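Local coordinates for endoglucanase, glycoside hydrolase family 5 protein (Cytophaga hutchinsonii, PDB 5IHS), which probably hydrolyses internal beta-1,4-glucosidic bonds of cellulose as a family 5 endoglucanase, and belongs to a bacterium that grows on crystalline cellulose, at residues V29-K34 and G325-S330; Y41-G44 and D48-Q51; M104-V109 and V120-H125. All coordinates share one frame; numbering follows the deposited sequence.

Interaction 1 (V29-K34 and G325-S330); sequences VEKYGK and GPIFDS
The ring of Tyr-32 has its hydroxyl end against Ile-327 and one face under its own neighbour, Lys-31, whose CD stands 4.1 Å above the ring plane, shifted toward the rim. Ile-327 CG2 reaches this ring obliquely, with Tyr-32 OH 3.5 Å from CG2 and the two side chains crossing at about a right angle. The contact brings the first and last helices of the modelled chain together at the end of the TIM barrel where its strands begin: helix 28-32 lies beside helix 311-329. Ile-327 also touches Ile-28, while Tyr-32 leans on Tyr-119, where the third barrel strand begins. Lys-31 leaves its helix with CG anti to the backbone N (chi1 179°) and stays extended through CE; the bend at chi4, 68°, turns the ammonium onto Ser-330. The Lys-31 methylenes run across Ile-327, with Lys-31 CD 4.1 Å from Ile-327 CG2, while Lys-31 NZ donates to Ser-330 OG at 3.0 Å. Truncation to an alanine at Lys-31 would probably leave Ser-330 OG without its cationic donor and strip the aliphatic cover from both Ile-327 CG2 and the Tyr-32 ring face. With chi1 at 75° the serine hydroxyl turns back toward its own backbone, and Ser-330 OG donates to Ile-327 O at 2.7 Å, in the carbonyl plane and on a lone pair; Ile-327 O also accepts from Ser-330 N.

Interaction 2 (Y41-G44 and D48-Q51); sequences YMVG and DTVQ
Tyr-41 and Thr-49 cross obliquely on one side of a short hairpin-like turn-back, held by a single antiparallel bridge, while Met-42 and Val-50 meet on the other. On the first side the Thr-49 methyl CG2, not its hydroxyl, approaches the tyrosine, coming within 3.8 Å of Tyr-41 CD1. On the buried side Met-42, in one of its two conformers, bends at chi3 (66°) and brings CE to 3.9 Å from Val-50 CG1, a contact that may be lost in the other. Val-50 CG2 points to the backbone of Gly-44, 3.7 Å from Gly-44 N; a side chain there would run close to this methyl. In the backbone, Val-43 and Thr-49 form a non-hydrogen-bonded pair, bracketed by Val-50 N to Met-42 O (2.8 Å) and Gly-44 N to Asp-48 O (2.9 Å). In the next gap a water at the in-plane edge of the Tyr-41 ring accepts from Met-42 N and lies 3.0 Å from Val-50 O. Both Val-50 and Met-42 touch Leu-35, and Met-42 reaches Ile-190 and Ser-278, just before two barrel strands. Two backbone hydrogen bonds thus set the register, Met-42 and Val-50 add buried apolar contact, and Tyr-41 and Thr-49 stay nearer the surface.

Interaction 3 (M104-V109 and V120-H125); sequences MKVMEV and VIIDYH
Val-106 and Ile-122 each present the methyl that stands anti to the backbone N: CG1 of the valine, with chi1 at 171°, and CG2 of the isoleucine, whose chi1 of -61° sends CG1 to the side of the backbone N instead. Val-106 CG1 and Ile-122 CG2 come to 4.1 Å, and the side chains cross at about a right angle. One helical turn on, the same choice recurs: Val-109 CG1 lies 4.2 Å from Val-120 CG2. Both pairs are buried and apolar; between 104-109 and 120-125 the contact is made by methyl groups. Met-88 of strand 83-89 also touches Val-106, and Ile-122 is further covered by Phe-139 of helix 133-147. Val-120 and Ile-122 serve this layer, whereas Asp-123 and His-125, further along the strand, take no part in the helix packing. His-125 ND1 donates to Asp-123 OD2 at 2.6 Å with an angle of 152° at the hydrogen, on the syn lone pair; this bond, with Trp-59 edge-to-face and Trp-282 with its ring plane nearly parallel, limits the turn of the imidazole. Asn-159 touches both residues of the pair. Helix 99-116 returning to strand 119-125 completes a beta-alpha-beta unit of the TIM barrel, and the His-Asp pair sits at the C-terminal end of its strand, consistent with the usual place of the active site in family 5 glycosidases.

From the N terminus, helix 28-32 supplies the first half of interaction 1, whose partner waits until helix 311-329 at the other end of the chain. All eight barrel strands therefore lie within its loop, and interactions 2 and 3 are nested inside it. Interaction 2 closes first, a local turn-back ahead of the first barrel strand; interaction 3 follows in series, within one beta-alpha-beta unit. Interactions 1 and 2 touch through Tyr-32, whose CD1 lies 3.8 Å from Val-50 CG2, so the two contacts pack side by side. Interaction 3 belongs to the barrel wall, its centre about 22 Å from that of interaction 1.

Interaction 1 (V29-K34 and G325-S330)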
ATOM      1  N   VAL A  29       6.598   0.586  15.205  1.00  8.57           N
ATOM      2  CA  VAL A  29       5.433  -0.201  15.581  1.00  8.98           C
ATOM      3  C   VAL A  29       5.267  -0.218  17.100  1.00  9.44           C
ATOM      4  O   VAL A  29       4.142  -0.249  17.604  1.00  9.88           O
ATOM      5  CB  VAL A  29       5.531  -1.599  14.945  1.00  9.50           C
ATOM      6  CG1 VAL A  29       4.467  -2.531  15.448  1.00 10.37           C
ATOM      7  CG2 VAL A  29       5.417  -1.471  13.415  1.00  9.72           C
ATOM      8  N   GLU A  30       6.363  -0.168  17.856  1.00  9.86           N
ATOM      9  CA  GLU A  30       6.225  -0.018  19.307  1.00 10.99           C
ATOM     10  C   GLU A  30       5.651   1.346  19.674  1.00 11.22           C
ATOM     11  O   GLU A  30       4.875   1.461  20.625  1.00 12.35           O
ATOM     12  CB  GLU A  30       7.565  -0.262  20.004  1.00 12.16           C
ATOM     13  CG  GLU A  30       7.934  -1.727  20.030  1.00 14.89           C
ATOM     14  CD  GLU A  30       9.348  -1.997  20.507  1.00 18.79           C
ATOM     15  OE1 GLU A  30      10.144  -1.047  20.633  1.00 19.37           O
ATOM     16  OE2 GLU A  30       9.672  -3.179  20.744  1.00 21.50           O
ATOM     17  N   LYS A  31       6.003   2.385  18.918  1.00 10.05           N
ATOM     18  CA  LYS A  31       5.484   3.727  19.177  1.00 10.02           C
ATOM     19  C   LYS A  31       3.973   3.797  18.997  1.00 10.44           C
ATOM     20  O   LYS A  31       3.254   4.292  19.871  1.00 11.32           O
ATOM     21  CB  LYS A  31       6.191   4.749  18.277  1.00 10.99           C
ATOM     22  CG  LYS A  31       5.704   6.187  18.456  1.00 12.02           C
ATOM     23  CD  LYS A  31       6.315   7.121  17.418  1.00 13.17           C
ATOM     24  CE  LYS A  31       5.826   8.551  17.554  1.00 14.35           C
ATOM     25  NZ  LYS A  31       6.301   9.220  18.788  1.00 15.17           N
ATOM     26  N   TYR A  32       3.470   3.338  17.851  1.00  9.68           N
ATOM     27  CA  TYR A  32       2.053   3.522  17.537  1.00  9.68           C
ATOM     28  C   TYR A  32       1.191   2.320  17.915  1.00  9.48           C
ATOM     29  O   TYR A  32      -0.004   2.488  18.193  1.00 10.51           O
ATOM     30  CB  TYR A  32       1.870   3.820  16.047  1.00  9.57           C
ATOM     31  CG  TYR A  32       2.394   5.155  15.570  1.00  9.90           C
ATOM     32  CD1 TYR A  32       2.141   6.332  16.267  1.00 10.75           C
ATOM     33  CD2 TYR A  32       3.107   5.247  14.383  1.00 11.38           C
ATOM     34  CE1 TYR A  32       2.594   7.558  15.793  1.00 11.01           C
ATOM     35  CE2 TYR A  32       3.563   6.455  13.911  1.00 12.19           C
ATOM     36  CZ  TYR A  32       3.308   7.610  14.602  1.00 11.73           C
ATOM     37  OH  TYR A  32       3.783   8.795  14.068  1.00 13.23           O
ATOM     38  N   GLY A  33       1.757   1.112  17.889  1.00  9.31           N
ATOM     39  CA  GLY A  33       1.040  -0.087  18.280  1.00  9.93           C
ATOM     40  C   GLY A  33       0.005  -0.548  17.265  1.00  9.28           C
ATOM     41  O   GLY A  33       0.115  -0.324  16.051  1.00  9.47           O
ATOM     42  N   LYS A  34      -1.015  -1.225  17.781  1.00  9.04           N
ATOM     43  CA  LYS A  34      -2.097  -1.722  16.943  1.00  9.13           C
ATOM     44  C   LYS A  34      -2.849  -0.559  16.320  1.00  9.17           C
ATOM     45  O   LYS A  34      -3.175   0.424  16.991  1.00  9.77           O
ATOM     46  CB  LYS A  34      -3.073  -2.527  17.800  1.00 10.81           C
ATOM     47  CG  LYS A  34      -2.535  -3.845  18.323  1.00 13.80           C
ATOM     48  CD  LYS A  34      -3.555  -4.515  19.247  1.00 19.09           C
ATOM     49  CE  LYS A  34      -3.151  -5.905  19.664  1.00 23.77           C
ATOM     50  NZ  LYS A  34      -4.196  -6.486  20.540  1.00 26.31           N
ATOM     51  N   GLY A 325      11.400  11.496   9.197  1.00 10.42           N
ATOM     52  CA  GLY A 325      12.582  11.660  10.013  1.00 11.77           C
ATOM     53  C   GLY A 325      12.269  12.047  11.448  1.00 13.17           C
ATOM     54  O   GLY A 325      12.800  11.455  12.398  1.00 13.64           O
ATOM     55  N   PRO A 326      11.409  13.053  11.640  1.00 13.73           N
ATOM     56  CA  PRO A 326      11.077  13.466  13.019  1.00 14.88           C
ATOM     57  C   PRO A 326      10.352  12.397  13.826  1.00 14.22           C
ATOM     58  O   PRO A 326      10.454  12.376  15.060  1.00 14.85           O
ATOM     59  CB  PRO A 326      10.213  14.715  12.809  1.00 16.12           C
ATOM     60  CG  PRO A 326      10.667  15.267  11.475  1.00 16.56           C
ATOM     61  CD  PRO A 326      10.964  14.044  10.640  1.00 15.19           C
ATOM     62  N   ILE A 327       9.611  11.509  13.164  1.00 12.89           N
ATOM     63  CA  ILE A 327       8.967  10.406  13.868  1.00 12.62           C
ATOM     64  C   ILE A 327      10.021   9.453  14.417  1.00 12.33           C
ATOM     65  O   ILE A 327       9.997   9.084  15.597  1.00 12.98           O
ATOM     66  CB  ILE A 327       7.957   9.683  12.955  1.00 12.97           C
ATOM     67  CG1 ILE A 327       6.901  10.662  12.432  1.00 13.49           C
ATOM     68  CG2 ILE A 327       7.288   8.551  13.723  1.00 13.63           C
ATOM     69  CD1 ILE A 327       5.946  10.078  11.389  1.00 14.28           C
ATOM     70  N   PHE A 328      10.973   9.048  13.573  1.00 11.95           N
ATOM     71  CA  PHE A 328      12.082   8.238  14.070  1.00 12.94           C
ATOM     72  C   PHE A 328      12.863   8.976  15.153  1.00 15.29           C
ATOM     73  O   PHE A 328      13.279   8.373  16.151  1.00 16.31           O
ATOM     74  CB  PHE A 328      13.009   7.842  12.921  1.00 12.83           C
ATOM     75  CG  PHE A 328      12.470   6.730  12.049  1.00 11.45           C
ATOM     76  CD1 PHE A 328      12.639   5.399  12.405  1.00 11.58           C
ATOM     77  CD2 PHE A 328      11.803   7.020  10.866  1.00 10.62           C
ATOM     78  CE1 PHE A 328      12.145   4.379  11.603  1.00 11.31           C
ATOM     79  CE2 PHE A 328      11.294   6.004  10.046  1.00 10.44           C
ATOM     80  CZ  PHE A 328      11.468   4.675  10.417  1.00 10.65           C
ATOM     81  N   ASP A 329      13.085  10.280  14.978  1.00 15.58           N
ATOM     82  CA  ASP A 329      13.859  11.031  15.964  1.00 17.47           C
ATOM     83  C   ASP A 329      13.157  11.130  17.317  1.00 18.38           C
ATOM     84  O   ASP A 329      13.834  11.314  18.332  1.00 18.37           O
ATOM     85  CB  ASP A 329      14.155  12.437  15.443  1.00 18.77           C
ATOM     86  CG  ASP A 329      15.165  12.445  14.305  1.00 21.68           C
ATOM     87  OD1 ASP A 329      15.846  11.421  14.086  1.00 23.10           O
ATOM     88  OD2 ASP A 329      15.286  13.492  13.632  1.00 23.54           O
ATOM     89  N   SER A 330      11.825  11.017  17.352  1.00 19.76           N
ATOM     90  CA  SER A 330      11.073  11.154  18.596  1.00 22.00           C
ATOM     91  C   SER A 330      11.383  10.040  19.574  1.00 24.42           C
ATOM     92  O   SER A 330      11.130  10.195  20.776  1.00 25.23           O
ATOM     93  CB  SER A 330       9.572  11.143  18.301  1.00 21.10           C
ATOM     94  OG  SER A 330       9.087   9.835  18.002  1.00 20.33           O
TER

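Interaction 2 (Y41-G44 and D48-Q51)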
ATOM      1  N   TYR A  41     -10.149   8.515   9.885  1.00  8.99           N
ATOM      2  CA  TYR A  41      -8.761   8.471  10.331  1.00  8.89           C
ATOM      3  C   TYR A  41      -8.292   7.085  10.730  1.00  8.50           C
ATOM      4  O   TYR A  41      -9.047   6.262  11.249  1.00  9.48           O
ATOM      5  CB  TYR A  41      -8.550   9.424  11.511  1.00  9.26           C
ATOM      6  CG  TYR A  41      -8.749  10.850  11.068  1.00  8.83           C
ATOM      7  CD1 TYR A  41      -7.736  11.520  10.406  1.00  9.74           C
ATOM      8  CD2 TYR A  41      -9.962  11.499  11.246  1.00  8.94           C
ATOM      9  CE1 TYR A  41      -7.902  12.808   9.950  1.00  9.74           C
ATOM     10  CE2 TYR A  41     -10.145  12.788  10.789  1.00  9.35           C
ATOM     11  CZ  TYR A  41      -9.108  13.443  10.143  1.00  9.98           C
ATOM     12  OH  TYR A  41      -9.272  14.730   9.685  1.00 11.22           O
ATOM     13  N   MET A  42      -7.008   6.855  10.513  0.50  8.60           N
ATOM     14  CA  MET A  42      -6.322   5.713  11.090  0.50  8.61           C
ATOM     15  C   MET A  42      -5.703   6.157  12.408  0.50  8.32           C
ATOM     16  O   MET A  42      -5.014   7.181  12.463  0.50  8.94           O
ATOM     17  CB  MET A  42      -5.230   5.223  10.139  0.50  9.91           C
ATOM     18  CG  MET A  42      -4.815   3.790  10.371  0.50  9.70           C
ATOM     19  SD  MET A  42      -3.755   3.144   9.059  0.50  9.72           S
ATOM     20  CE  MET A  42      -2.306   4.153   9.297  0.50 10.30           C
ATOM     21  N   VAL A  43      -5.950   5.379  13.461  1.00  8.50           N
ATOM     22  CA  VAL A  43      -5.527   5.708  14.816  1.00  9.18           C
ATOM     23  C   VAL A  43      -4.751   4.529  15.385  1.00  9.49           C
ATOM     24  O   VAL A  43      -4.823   3.402  14.879  1.00 10.01           O
ATOM     25  CB  VAL A  43      -6.719   6.087  15.719  1.00 10.21           C
ATOM     26  CG1 VAL A  43      -7.401   7.344  15.172  1.00 11.03           C
ATOM     27  CG2 VAL A  43      -7.707   4.942  15.831  1.00 11.54           C
ATOM     28  N   GLY A  44      -3.962   4.815  16.423  1.00  9.82           N
ATOM     29  CA  GLY A  44      -3.173   3.815  17.102  1.00 10.21           C
ATOM     30  C   GLY A  44      -3.673   3.569  18.524  1.00 10.45           C
ATOM     31  O   GLY A  44      -4.457   4.333  19.086  1.00 12.02           O
ATOM     32  N   ASP A  48      -2.827   7.980  19.323  1.00 11.48           N
ATOM     33  CA  ASP A  48      -2.288   8.772  18.233  1.00 11.38           C
ATOM     34  C   ASP A  48      -3.208   8.693  17.023  1.00 10.53           C
ATOM     35  O   ASP A  48      -3.800   7.648  16.742  1.00 10.92           O
ATOM     36  CB  ASP A  48      -0.934   8.206  17.804  1.00 12.93           C
ATOM     37  CG  ASP A  48       0.091   8.245  18.900  1.00 15.08           C
ATOM     38  OD1 ASP A  48       0.623   9.341  19.174  1.00 17.98           O
ATOM     39  OD2 ASP A  48       0.384   7.184  19.488  1.00 14.78           O
ATOM     40  N   THR A  49      -3.295   9.796  16.279  1.00  9.76           N
ATOM     41  CA  THR A  49      -3.771   9.742  14.902  1.00  9.42           C
ATOM     42  C   THR A  49      -2.547   9.464  14.027  1.00  9.34           C
ATOM     43  O   THR A  49      -1.549  10.192  14.100  1.00 12.38           O
ATOM     44  CB  THR A  49      -4.479  11.037  14.497  1.00 10.44           C
ATOM     45  OG1 THR A  49      -5.571  11.270  15.392  1.00 11.02           O
ATOM     46  CG2 THR A  49      -5.017  10.929  13.065  1.00 11.31           C
ATOM     47  N   VAL A  50      -2.592   8.386  13.249  1.00  8.40           N
ATOM     48  CA  VAL A  50      -1.418   7.842  12.580  1.00  8.26           C
ATOM     49  C   VAL A  50      -1.489   8.111  11.085  1.00  7.93           C
ATOM     50  O   VAL A  50      -2.529   7.894  10.449  1.00  8.99           O
ATOM     51  CB  VAL A  50      -1.290   6.331  12.855  1.00  8.88           C
ATOM     52  CG1 VAL A  50      -0.095   5.750  12.132  1.00  9.60           C
ATOM     53  CG2 VAL A  50      -1.176   6.058  14.341  1.00  9.37           C
ATOM     54  N   GLN A  51      -0.355   8.538  10.525  1.00  7.75           N
ATOM     55  CA  GLN A  51      -0.166   8.661   9.084  1.00  7.41           C
ATOM     56  C   GLN A  51       1.154   7.986   8.732  1.00  6.79           C
ATOM     57  O   GLN A  51       2.214   8.413   9.201  1.00  8.64           O
ATOM     58  CB  GLN A  51      -0.145  10.123   8.645  1.00  8.45           C
ATOM     59  CG  GLN A  51      -0.102  10.274   7.135  1.00  8.64           C
ATOM     60  CD  GLN A  51       0.045  11.704   6.697  1.00  9.31           C
ATOM     61  OE1 GLN A  51       0.165  12.613   7.521  1.00 11.56           O
ATOM     62  NE2 GLN A  51       0.065  11.911   5.397  1.00  9.38           N
TER
HETATM   63  O   HOH W   1      -5.215   9.097   9.996  1.00  8.63           O

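Interaction 3 (M104-V109 and V120-H125)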
ATOM      1  N   MET A 104       6.058 -17.005  -0.578  1.00  8.84           N
ATOM      2  CA  MET A 104       7.344 -16.942   0.109  1.00  9.61           C
ATOM      3  C   MET A 104       7.924 -15.533   0.067  1.00  9.15           C
ATOM      4  O   MET A 104       8.443 -15.036   1.075  1.00  9.27           O
ATOM      5  CB  MET A 104       8.318 -17.937  -0.533  1.00 11.40           C
ATOM      6  CG  MET A 104       9.721 -17.914   0.054  1.00 13.85           C
ATOM      7  SD  MET A 104      10.952 -18.742  -0.971  1.00 16.88           S
ATOM      8  CE  MET A 104      11.042 -17.605  -2.367  1.00 19.52           C
ATOM      9  N   LYS A 105       7.868 -14.881  -1.103  1.00  8.55           N
ATOM     10  CA  LYS A 105       8.401 -13.528  -1.240  1.00  8.73           C
ATOM     11  C   LYS A 105       7.663 -12.562  -0.328  1.00  8.15           C
ATOM     12  O   LYS A 105       8.281 -11.692   0.305  1.00  8.47           O
ATOM     13  CB  LYS A 105       8.279 -13.057  -2.689  1.00  9.76           C
ATOM     14  CG  LYS A 105       9.130 -13.810  -3.675  1.00 11.23           C
ATOM     15  CD  LYS A 105       8.734 -13.451  -5.098  1.00 12.56           C
ATOM     16  CE  LYS A 105       9.485 -14.265  -6.119  1.00 13.18           C
ATOM     17  NZ  LYS A 105       8.905 -14.069  -7.456  1.00 11.67           N
ATOM     18  N   VAL A 106       6.333 -12.667  -0.281  1.00  8.29           N
ATOM     19  CA  VAL A 106       5.548 -11.827   0.622  1.00  8.42           C
ATOM     20  C   VAL A 106       5.979 -12.050   2.064  1.00  8.11           C
ATOM     21  O   VAL A 106       6.203 -11.093   2.817  1.00  7.73           O
ATOM     22  CB  VAL A 106       4.045 -12.098   0.438  1.00  8.86           C
ATOM     23  CG1 VAL A 106       3.225 -11.396   1.514  1.00  9.38           C
ATOM     24  CG2 VAL A 106       3.583 -11.686  -0.939  1.00  9.82           C
ATOM     25  N   MET A 107       6.077 -13.315   2.475  1.00  8.08           N
ATOM     26  CA  MET A 107       6.412 -13.609   3.861  1.00  8.72           C
ATOM     27  C   MET A 107       7.811 -13.131   4.220  1.00  8.32           C
ATOM     28  O   MET A 107       8.049 -12.723   5.360  1.00  8.52           O
ATOM     29  CB  MET A 107       6.251 -15.098   4.143  1.00  9.35           C
ATOM     30  CG  MET A 107       4.796 -15.540   4.119  1.00 10.65           C
ATOM     31  SD  MET A 107       4.516 -17.210   4.693  1.00 13.63           S
ATOM     32  CE  MET A 107       5.439 -18.133   3.477  1.00 15.00           C
ATOM     33  N   GLU A 108       8.750 -13.168   3.277  1.00  8.24           N
ATOM     34  CA  GLU A 108      10.076 -12.650   3.579  1.00  8.67           C
ATOM     35  C   GLU A 108      10.008 -11.164   3.906  1.00  7.84           C
ATOM     36  O   GLU A 108      10.661 -10.696   4.846  1.00  8.23           O
ATOM     37  CB  GLU A 108      11.016 -12.930   2.413  1.00  9.81           C
ATOM     38  CG  GLU A 108      12.467 -12.560   2.698  1.00 12.31           C
ATOM     39  CD  GLU A 108      13.141 -13.423   3.795  1.00 15.32           C
ATOM     40  OE1 GLU A 108      12.546 -14.429   4.228  1.00 18.09           O
ATOM     41  OE2 GLU A 108      14.272 -13.081   4.228  1.00 18.01           O
ATOM     42  N   VAL A 109       9.208 -10.405   3.155  1.00  7.30           N
ATOM     43  CA  VAL A 109       9.062  -8.979   3.419  1.00  7.33           C
ATOM     44  C   VAL A 109       8.315  -8.738   4.728  1.00  7.00           C
ATOM     45  O   VAL A 109       8.706  -7.881   5.525  1.00  7.44           O
ATOM     46  CB  VAL A 109       8.411  -8.286   2.209  1.00  7.80           C
ATOM     47  CG1 VAL A 109       8.043  -6.843   2.526  1.00  8.15           C
ATOM     48  CG2 VAL A 109       9.369  -8.359   1.011  1.00  8.49           C
ATOM     49  N   VAL A 120       3.597  -3.238   7.436  1.00  6.28           N
ATOM     50  CA  VAL A 120       3.714  -3.921   6.154  1.00  6.21           C
ATOM     51  C   VAL A 120       2.324  -4.170   5.589  1.00  6.29           C
ATOM     52  O   VAL A 120       1.435  -4.654   6.305  1.00  7.27           O
ATOM     53  CB  VAL A 120       4.536  -5.226   6.254  1.00  7.26           C
ATOM     54  CG1 VAL A 120       3.960  -6.187   7.277  1.00  7.94           C
ATOM     55  CG2 VAL A 120       4.664  -5.893   4.884  1.00  7.43           C
ATOM     56  N   ILE A 121       2.148  -3.839   4.310  1.00  5.99           N
ATOM     57  CA  ILE A 121       0.913  -4.102   3.581  1.00  5.81           C
ATOM     58  C   ILE A 121       1.089  -5.372   2.762  1.00  6.36           C
ATOM     59  O   ILE A 121       2.002  -5.462   1.935  1.00  6.67           O
ATOM     60  CB  ILE A 121       0.549  -2.932   2.661  1.00  6.40           C
ATOM     61  CG1 ILE A 121       0.351  -1.639   3.451  1.00  7.05           C
ATOM     62  CG2 ILE A 121      -0.703  -3.266   1.860  1.00  7.23           C
ATOM     63  CD1 ILE A 121       0.353  -0.400   2.590  1.00  7.94           C
ATOM     64  N   ILE A 122       0.189  -6.329   2.985  1.00  6.23           N
ATOM     65  CA  ILE A 122       0.109  -7.548   2.191  1.00  6.57           C
ATOM     66  C   ILE A 122      -0.899  -7.262   1.082  1.00  6.59           C
ATOM     67  O   ILE A 122      -2.104  -7.263   1.329  1.00  6.99           O
ATOM     68  CB  ILE A 122      -0.317  -8.748   3.042  1.00  7.57           C
ATOM     69  CG1 ILE A 122       0.698  -9.022   4.155  1.00  8.97           C
ATOM     70  CG2 ILE A 122      -0.522  -9.988   2.164  1.00  8.30           C
ATOM     71  CD1 ILE A 122       0.243 -10.061   5.147  1.00 10.33           C
ATOM     72  N   ASP A 123      -0.404  -6.993  -0.138  1.00  6.56           N
ATOM     73  CA  ASP A 123      -1.219  -6.557  -1.274  1.00  6.71           C
ATOM     74  C   ASP A 123      -1.448  -7.697  -2.264  1.00  6.30           C
ATOM     75  O   ASP A 123      -0.505  -8.212  -2.884  1.00  7.06           O
ATOM     76  CB  ASP A 123      -0.528  -5.363  -1.937  1.00  6.66           C
ATOM     77  CG  ASP A 123      -0.964  -5.084  -3.372  1.00  7.04           C
ATOM     78  OD1 ASP A 123      -2.139  -5.288  -3.735  1.00  8.18           O
ATOM     79  OD2 ASP A 123      -0.056  -4.601  -4.131  1.00  7.42           O
ATOM     80  N   TYR A 124      -2.716  -8.083  -2.409  1.00  6.53           N
ATOM     81  CA  TYR A 124      -3.170  -9.033  -3.423  1.00  7.03           C
ATOM     82  C   TYR A 124      -3.274  -8.242  -4.720  1.00  6.80           C
ATOM     83  O   TYR A 124      -4.272  -7.566  -4.987  1.00  6.97           O
ATOM     84  CB  TYR A 124      -4.500  -9.628  -2.983  1.00  7.55           C
ATOM     85  CG  TYR A 124      -4.887 -10.930  -3.641  1.00  7.66           C
ATOM     86  CD1 TYR A 124      -4.225 -12.114  -3.313  1.00  8.58           C
ATOM     87  CD2 TYR A 124      -5.914 -10.999  -4.566  1.00  7.94           C
ATOM     88  CE1 TYR A 124      -4.575 -13.317  -3.893  1.00  8.68           C
ATOM     89  CE2 TYR A 124      -6.272 -12.209  -5.148  1.00  8.70           C
ATOM     90  CZ  TYR A 124      -5.593 -13.362  -4.808  1.00  9.02           C
ATOM     91  OH  TYR A 124      -5.915 -14.579  -5.364  1.00 10.74           O
ATOM     92  N   HIS A 125      -2.202  -8.298  -5.512  1.00  6.61           N
ATOM     93  CA  HIS A 125      -1.982  -7.332  -6.586  1.00  6.54           C
ATOM     94  C   HIS A 125      -2.660  -7.827  -7.861  1.00  7.83           C
ATOM     95  O   HIS A 125      -2.031  -8.300  -8.809  1.00  9.44           O
ATOM     96  CB  HIS A 125      -0.496  -7.048  -6.760  1.00  7.04           C
ATOM     97  CG  HIS A 125      -0.222  -5.747  -7.437  1.00  6.57           C
ATOM     98  ND1 HIS A 125      -0.241  -4.546  -6.763  1.00  6.85           N
ATOM     99  CD2 HIS A 125       0.068  -5.463  -8.729  1.00  7.41           C
ATOM    100  CE1 HIS A 125       0.047  -3.577  -7.610  1.00  6.91           C
ATOM    101  NE2 HIS A 125       0.230  -4.103  -8.813  1.00  7.58           N
TER